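Local coordinates for BauA (Acinetobacter baumannii, PDB 6HCP), which probably carries ferric preacinetobactin, an iron-loaded siderophore, across the outer membrane as a TonB-dependent receptor, at residues D36-G40 against D520-A525; H574-G580 against K610-D616. All coordinates share one frame; numbering follows the deposited sequence. Where two conformers were deposited one is given.

Contact 1. Residues D36-G40 against D520-A525; sequences DTYAG and DLGTFA. With EDO (1,2-ethanediol), chain U; EDO (1,2-ethanediol), chain B.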
loop_
_atom_site.group_PDB
_atom_site.type_symbol
_atom_site.label_atom_id
_atom_site.label_comp_id
_atom_site.label_asym_id
_atom_site.label_seq_id
_atom_site.Cartn_x
_atom_site.Cartn_y
_atom_site.Cartn_z
ATOM N N ASP A 36 -2.110 -40.195 3.857
ATOM C CA ASP A 36 -1.307 -39.954 2.629
ATOM C C ASP A 36 -0.744 -38.516 2.607
ATOM O O ASP A 36 -0.076 -38.144 1.665
ATOM C CB ASP A 36 -2.161 -40.254 1.392
ATOM C CG ASP A 36 -1.791 -39.460 0.148
ATOM O OD1 ASP A 36 -0.749 -39.784 -0.489
ATOM O OD2 ASP A 36 -2.553 -38.524 -0.183
ATOM N N THR A 37 -0.992 -37.724 3.654
ATOM C CA THR A 37 -0.632 -36.298 3.677
ATOM C C THR A 37 0.613 -36.111 4.547
ATOM O O THR A 37 0.738 -36.706 5.602
ATOM C CB THR A 37 -1.830 -35.468 4.154
ATOM O OG1 THR A 37 -2.790 -35.352 3.103
ATOM C CG2 THR A 37 -1.451 -34.076 4.595
ATOM N N TYR A 38 1.556 -35.283 4.095
ATOM C CA TYR A 38 2.769 -35.020 4.839
ATOM C C TYR A 38 2.480 -33.989 5.941
ATOM O O TYR A 38 1.463 -33.308 5.912
ATOM C CB TYR A 38 3.861 -34.544 3.883
ATOM C CG TYR A 38 5.269 -34.661 4.397
ATOM C CD1 TYR A 38 5.867 -35.889 4.578
ATOM C CD2 TYR A 38 6.025 -33.530 4.639
ATOM C CE1 TYR A 38 7.162 -35.996 5.047
ATOM C CE2 TYR A 38 7.326 -33.614 5.094
ATOM C CZ TYR A 38 7.890 -34.856 5.326
ATOM O OH TYR A 38 9.180 -34.947 5.723
ATOM N N ALA A 39 3.385 -33.910 6.911
ATOM C CA ALA A 39 3.327 -32.886 7.952
ATOM C C ALA A 39 3.101 -31.517 7.303
ATOM O O ALA A 39 3.752 -31.182 6.320
ATOM C CB ALA A 39 4.619 -32.916 8.729
ATOM N N GLY A 40 2.141 -30.756 7.835
ATOM C CA GLY A 40 1.745 -29.478 7.273
ATOM C C GLY A 40 0.427 -29.542 6.522
ATOM O O GLY A 40 -0.231 -28.524 6.350
ATOM N N ASP A 520 14.060 -37.534 3.913
ATOM C CA ASP A 520 12.857 -37.309 4.707
ATOM C C ASP A 520 13.263 -37.344 6.185
ATOM O O ASP A 520 13.625 -38.396 6.691
ATOM C CB ASP A 520 11.774 -38.350 4.416
ATOM C CG ASP A 520 10.531 -38.199 5.272
ATOM O OD1 ASP A 520 10.452 -37.205 6.022
ATOM O OD2 ASP A 520 9.612 -39.016 5.113
ATOM N N LEU A 521 13.369 -36.169 6.807
ATOM C CA LEU A 521 13.808 -36.071 8.209
ATOM C C LEU A 521 12.672 -36.474 9.162
ATOM O O LEU A 521 12.912 -36.636 10.341
ATOM C CB LEU A 521 14.290 -34.645 8.496
ATOM C CG LEU A 521 15.480 -34.183 7.656
ATOM C CD1 LEU A 521 15.749 -32.702 7.847
ATOM C CD2 LEU A 521 16.728 -35.005 7.953
ATOM N N GLY A 522 11.445 -36.607 8.648
ATOM C CA GLY A 522 10.272 -36.967 9.438
ATOM C C GLY A 522 9.092 -36.052 9.150
ATOM O O GLY A 522 8.054 -36.508 8.631
ATOM N N THR A 523 9.246 -34.758 9.485
ATOM C CA THR A 523 8.211 -33.764 9.247
ATOM C C THR A 523 8.695 -32.715 8.228
ATOM O O THR A 523 7.936 -31.817 7.858
ATOM C CB THR A 523 7.770 -33.064 10.545
ATOM O OG1 THR A 523 8.897 -32.323 11.006
ATOM C CG2 THR A 523 7.275 -34.032 11.603
ATOM N N PHE A 524 9.946 -32.846 7.790
ATOM C CA PHE A 524 10.539 -31.956 6.806
ATOM C C PHE A 524 11.383 -32.791 5.844
ATOM O O PHE A 524 12.140 -33.646 6.279
ATOM C CB PHE A 524 11.396 -30.893 7.498
ATOM C CG PHE A 524 11.705 -29.676 6.666
ATOM C CD1 PHE A 524 10.690 -28.849 6.227
ATOM C CD2 PHE A 524 13.014 -29.335 6.355
ATOM C CE1 PHE A 524 10.979 -27.710 5.485
ATOM C CE2 PHE A 524 13.305 -28.162 5.673
ATOM C CZ PHE A 524 12.283 -27.350 5.238
ATOM N N ALA A 525 11.318 -32.450 4.552
ATOM C CA ALA A 525 11.963 -33.231 3.501
ATOM C C ALA A 525 12.701 -32.302 2.534
ATOM O O ALA A 525 12.285 -31.145 2.316
ATOM C CB ALA A 525 10.911 -34.040 2.779
HETATM C C1 EDO U . 3.953 -28.123 4.171
HETATM O O1 EDO U . 4.991 -27.515 3.370
HETATM C C2 EDO U . 3.693 -29.510 3.592
HETATM O O2 EDO U . 2.448 -30.005 4.017
HETATM C C1 EDO B . 6.947 -39.770 3.347
HETATM O O1 EDO B . 8.257 -39.697 2.766
HETATM C C2 EDO B . 6.767 -41.122 4.035
HETATM O O2 EDO B . 5.377 -41.471 4.081
HETATM O O HOH W 1 4.941 -36.160 7.861
#

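Contact 2. Residues H574-G580 against K610-D616; sequences HVRLMGG and KLGAEWD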
loop_
_atom_site.group_PDB
_atom_site.type_symbol
_atom_site.label_atom_id
_atom_site.label_comp_id
_atom_site.label_asym_id
_atom_site.label_seq_id
_atom_site.Cartn_x
_atom_site.Cartn_y
_atom_site.Cartn_z
ATOM N N HIS A 574 4.388 -25.701 14.440
ATOM C CA HIS A 574 3.598 -24.511 14.140
ATOM C C HIS A 574 4.183 -23.711 12.966
ATOM O O HIS A 574 3.742 -22.595 12.729
ATOM C CB HIS A 574 3.458 -23.619 15.385
ATOM C CG HIS A 574 2.898 -24.335 16.567
ATOM N ND1 HIS A 574 1.741 -25.094 16.485
ATOM C CD2 HIS A 574 3.417 -24.545 17.796
ATOM C CE1 HIS A 574 1.521 -25.662 17.657
ATOM N NE2 HIS A 574 2.534 -25.328 18.478
ATOM N N VAL A 575 5.181 -24.265 12.277
ATOM C CA VAL A 575 5.780 -23.619 11.112
ATOM C C VAL A 575 5.725 -24.580 9.920
ATOM O O VAL A 575 6.083 -25.758 10.033
ATOM C CB VAL A 575 7.230 -23.195 11.395
ATOM C CG1 VAL A 575 7.918 -22.620 10.161
ATOM C CG2 VAL A 575 7.289 -22.194 12.546
ATOM N N ARG A 576 5.400 -24.017 8.755
ATOM C CA ARG A 576 5.505 -24.718 7.493
ATOM C C ARG A 576 6.406 -23.908 6.559
ATOM O O ARG A 576 6.351 -22.690 6.550
ATOM C CB ARG A 576 4.109 -24.936 6.906
ATOM C CG ARG A 576 3.252 -25.876 7.744
ATOM C CD ARG A 576 1.834 -25.961 7.255
ATOM N NE ARG A 576 1.108 -24.733 7.453
ATOM C CZ ARG A 576 0.623 -24.317 8.623
ATOM N NH1 ARG A 576 0.094 -23.115 8.712
ATOM N NH2 ARG A 576 0.727 -25.062 9.707
ATOM N N LEU A 577 7.223 -24.619 5.782
ATOM C CA LEU A 577 8.174 -24.014 4.870
ATOM C C LEU A 577 8.252 -24.861 3.599
ATOM O O LEU A 577 8.516 -26.068 3.695
ATOM C CB LEU A 577 9.524 -24.012 5.574
ATOM C CG LEU A 577 10.620 -23.182 4.933
ATOM C CD1 LEU A 577 10.200 -21.721 4.846
ATOM C CD2 LEU A 577 11.889 -23.329 5.754
ATOM N N MET A 578 8.090 -24.213 2.437
ATOM C CA MET A 578 8.187 -24.847 1.101
ATOM C C MET A 578 8.963 -23.903 0.172
ATOM O O MET A 578 8.704 -22.696 0.147
ATOM C CB MET A 578 6.804 -25.083 0.480
ATOM C CG MET A 578 5.963 -26.145 1.161
ATOM S SD MET A 578 4.203 -26.043 0.686
ATOM C CE MET A 578 4.314 -26.273 -1.087
ATOM N N GLY A 579 9.916 -24.446 -0.586
ATOM C CA GLY A 579 10.621 -23.659 -1.562
ATOM C C GLY A 579 11.919 -24.303 -1.968
ATOM O O GLY A 579 12.093 -25.517 -1.858
ATOM N N GLY A 580 12.817 -23.480 -2.489
ATOM C CA GLY A 580 14.085 -23.957 -2.962
ATOM C C GLY A 580 14.802 -22.948 -3.837
ATOM O O GLY A 580 14.357 -21.788 -4.027
ATOM N N LYS A 610 12.837 -19.330 -4.246
ATOM C CA LYS A 610 11.471 -19.190 -3.807
ATOM C C LYS A 610 11.366 -19.729 -2.382
ATOM O O LYS A 610 11.909 -20.774 -2.078
ATOM C CB LYS A 610 10.526 -19.947 -4.741
ATOM C CG LYS A 610 10.378 -19.344 -6.128
ATOM C CD LYS A 610 9.548 -20.185 -7.087
ATOM C CE LYS A 610 9.418 -19.523 -8.441
ATOM N NZ LYS A 610 8.722 -20.393 -9.414
ATOM N N LEU A 611 10.562 -19.051 -1.559
ATOM C CA LEU A 611 10.289 -19.536 -0.217
ATOM C C LEU A 611 8.892 -19.088 0.200
ATOM O O LEU A 611 8.561 -17.911 0.114
ATOM C CB LEU A 611 11.343 -18.991 0.753
ATOM C CG LEU A 611 11.191 -19.451 2.203
ATOM C CD1 LEU A 611 11.215 -20.962 2.280
ATOM C CD2 LEU A 611 12.290 -18.857 3.071
ATOM N N GLY A 612 8.094 -20.063 0.628
ATOM C CA GLY A 612 6.806 -19.820 1.225
ATOM C C GLY A 612 6.799 -20.360 2.649
ATOM O O GLY A 612 7.258 -21.475 2.912
ATOM N N ALA A 613 6.437 -19.496 3.598
ATOM C CA ALA A 613 6.451 -19.852 5.000
ATOM C C ALA A 613 5.076 -19.547 5.579
ATOM O O ALA A 613 4.415 -18.590 5.141
ATOM C CB ALA A 613 7.532 -19.089 5.741
ATOM N N GLU A 614 4.686 -20.347 6.580
ATOM C CA GLU A 614 3.490 -20.102 7.354
ATOM C C GLU A 614 3.828 -20.326 8.836
ATOM O O GLU A 614 4.637 -21.197 9.171
ATOM C CB GLU A 614 2.350 -21.031 6.933
ATOM C CG GLU A 614 1.834 -20.812 5.523
ATOM C CD GLU A 614 0.535 -21.533 5.210
ATOM O OE1 GLU A 614 0.225 -22.499 5.933
ATOM O OE2 GLU A 614 -0.173 -21.107 4.286
ATOM N N TRP A 615 3.178 -19.537 9.702
ATOM C CA TRP A 615 3.379 -19.622 11.153
ATOM C C TRP A 615 2.011 -19.552 11.845
ATOM O O TRP A 615 1.185 -18.708 11.494
ATOM C CB TRP A 615 4.333 -18.507 11.619
ATOM C CG TRP A 615 4.447 -18.381 13.110
ATOM C CD1 TRP A 615 4.972 -19.296 13.979
ATOM C CD2 TRP A 615 4.052 -17.252 13.914
ATOM N NE1 TRP A 615 4.906 -18.828 15.266
ATOM C CE2 TRP A 615 4.336 -17.583 15.258
ATOM C CE3 TRP A 615 3.457 -16.015 13.637
ATOM C CZ2 TRP A 615 4.048 -16.718 16.312
ATOM C CZ3 TRP A 615 3.187 -15.153 14.676
ATOM C CH2 TRP A 615 3.486 -15.501 15.993
ATOM N N ASP A 616 1.734 -20.555 12.687
ATOM C CA ASP A 616 0.457 -20.709 13.378
ATOM C C ASP A 616 0.586 -20.256 14.853
ATOM O O ASP A 616 1.602 -20.494 15.497
ATOM C CB ASP A 616 0.012 -22.174 13.404
ATOM C CG ASP A 616 -0.387 -22.762 12.065
ATOM O OD1 ASP A 616 -0.682 -21.987 11.128
ATOM O OD2 ASP A 616 -0.535 -23.991 12.019
HETATM O O HOH W 2 0.065 -25.377 14.164
#

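Contact 1. Residues D36-G40 against D520-A525
Asp520 OD1 is gripped by two donors, Tyr38 OH at 2.6 Å and the backbone N of Gly522 at 2.9 Å, which reach it from opposite faces of the carboxylate. Both come from well out of the carboxylate plane, the hydroxyl by 47°, whereas the oxygen itself lies at the edge of the Tyr38 ring, near the ring plane. The Gly522 bond closes an Asx turn, so the tight connection between two strands presents a ready acceptor to the tyrosine. With chi1 at -161°, CG lies opposite the backbone N and the hydroxyl end of the Tyr38 ring reaches the turn; Tyr38 CE2 comes to 3.4 Å from Thr523 O, and CZ packs 4.0 Å from Ala525 CB. Ala39 adds a small apolar touch, its CB 3.6 Å from Thr523 CB. A water accepts from Ala39 N and donates to Gly522 O, lying over one face of the Tyr38 ring, while Asp520 OD2 accepts from an ethanediol probably left by crystallisation. Segment 36-40 lies in a loop ahead of strand 46-48, laid against the turn joining strands 508-520 and 524-541; Phe568 of the adjoining strand 549-569 meets the Tyr38 ring edge-to-face.

Contact 2. Residues H574-G580 against K610-D616
Leu577 and Ala613 form the apolar centre, with Leu611 on the same face of two antiparallel strands. Leu577 CG turns anti to its backbone N (chi1 -168°), which carries CD1 over the neighbouring strand to lie 3.9 Å from Ala613 CB. Further along this face Val575 CG2 touches the edge of the Trp615 indole at CD1 (4.0 Å), and the indole also meets Tyr658 of a second subunit. Beneath these side chains the backbones pair regularly: Arg576 with Glu614, Met578 with Gly612 and Gly580 with Lys610 each exchange two hydrogen bonds. Gly579 sits opposite Leu611 with its CA 3.2 Å from Lys610 O. On the other face the polar edge centres on Arg576. Its chain bends at chi3 (-68°), bringing the guanidinium to where both acids meet its edge, nearly in its plane. Arg576 NE and NH1 share Glu614 OE1, each at 2.8 Å, on its anti side, with the two planes almost perpendicular (87°). Arg576 NH1 and NH2 grip Asp616 end-on from above that carboxylate, NH2 to Asp616 OD2 at 2.8 Å. These four hydrogen bonds, to three carboxylate oxygens, should restrict the guanidinium's rotation. Glu614 OE1 also bridges to Arg657, and Asp616 OD1 bonds Thr625 OG1. A water donates to Asp616 OD2 (2.6 Å) and also bonds His574 ND1. Lys610 instead sends NZ to backbone oxygens including Ile91 O, in the plug range. The arrangement is an antiparallel hairpin, strands 575-590 and 599-618, of the transmembrane beta-barrel of TonB-dependent receptors; detergent touching Ala613 is consistent with an apolar face toward the membrane and the Arg576 face lining the interior.

How the contacts relate
The centres of contacts 1 and 2 lie about 13 Å apart, and the two touch: Gly40 O packs 3.4 Å from Arg576 CD, and Phe524 CE1 lies 3.5 Å from Leu577 O. Both segments of contact 1 precede those of contact 2 in the sequence. Strand 549-569 stands between them in the barrel wall, pairing with 524-541 on one side and with 575-590 on the other. Contact 2 is thus a pairing of neighbouring strands within the wall, whereas contact 1 brings the first modelled residues, 480 positions away in sequence, against a strand turn. The N-terminal loop thereby lies against the wall at two nearby places, that turn and Arg576.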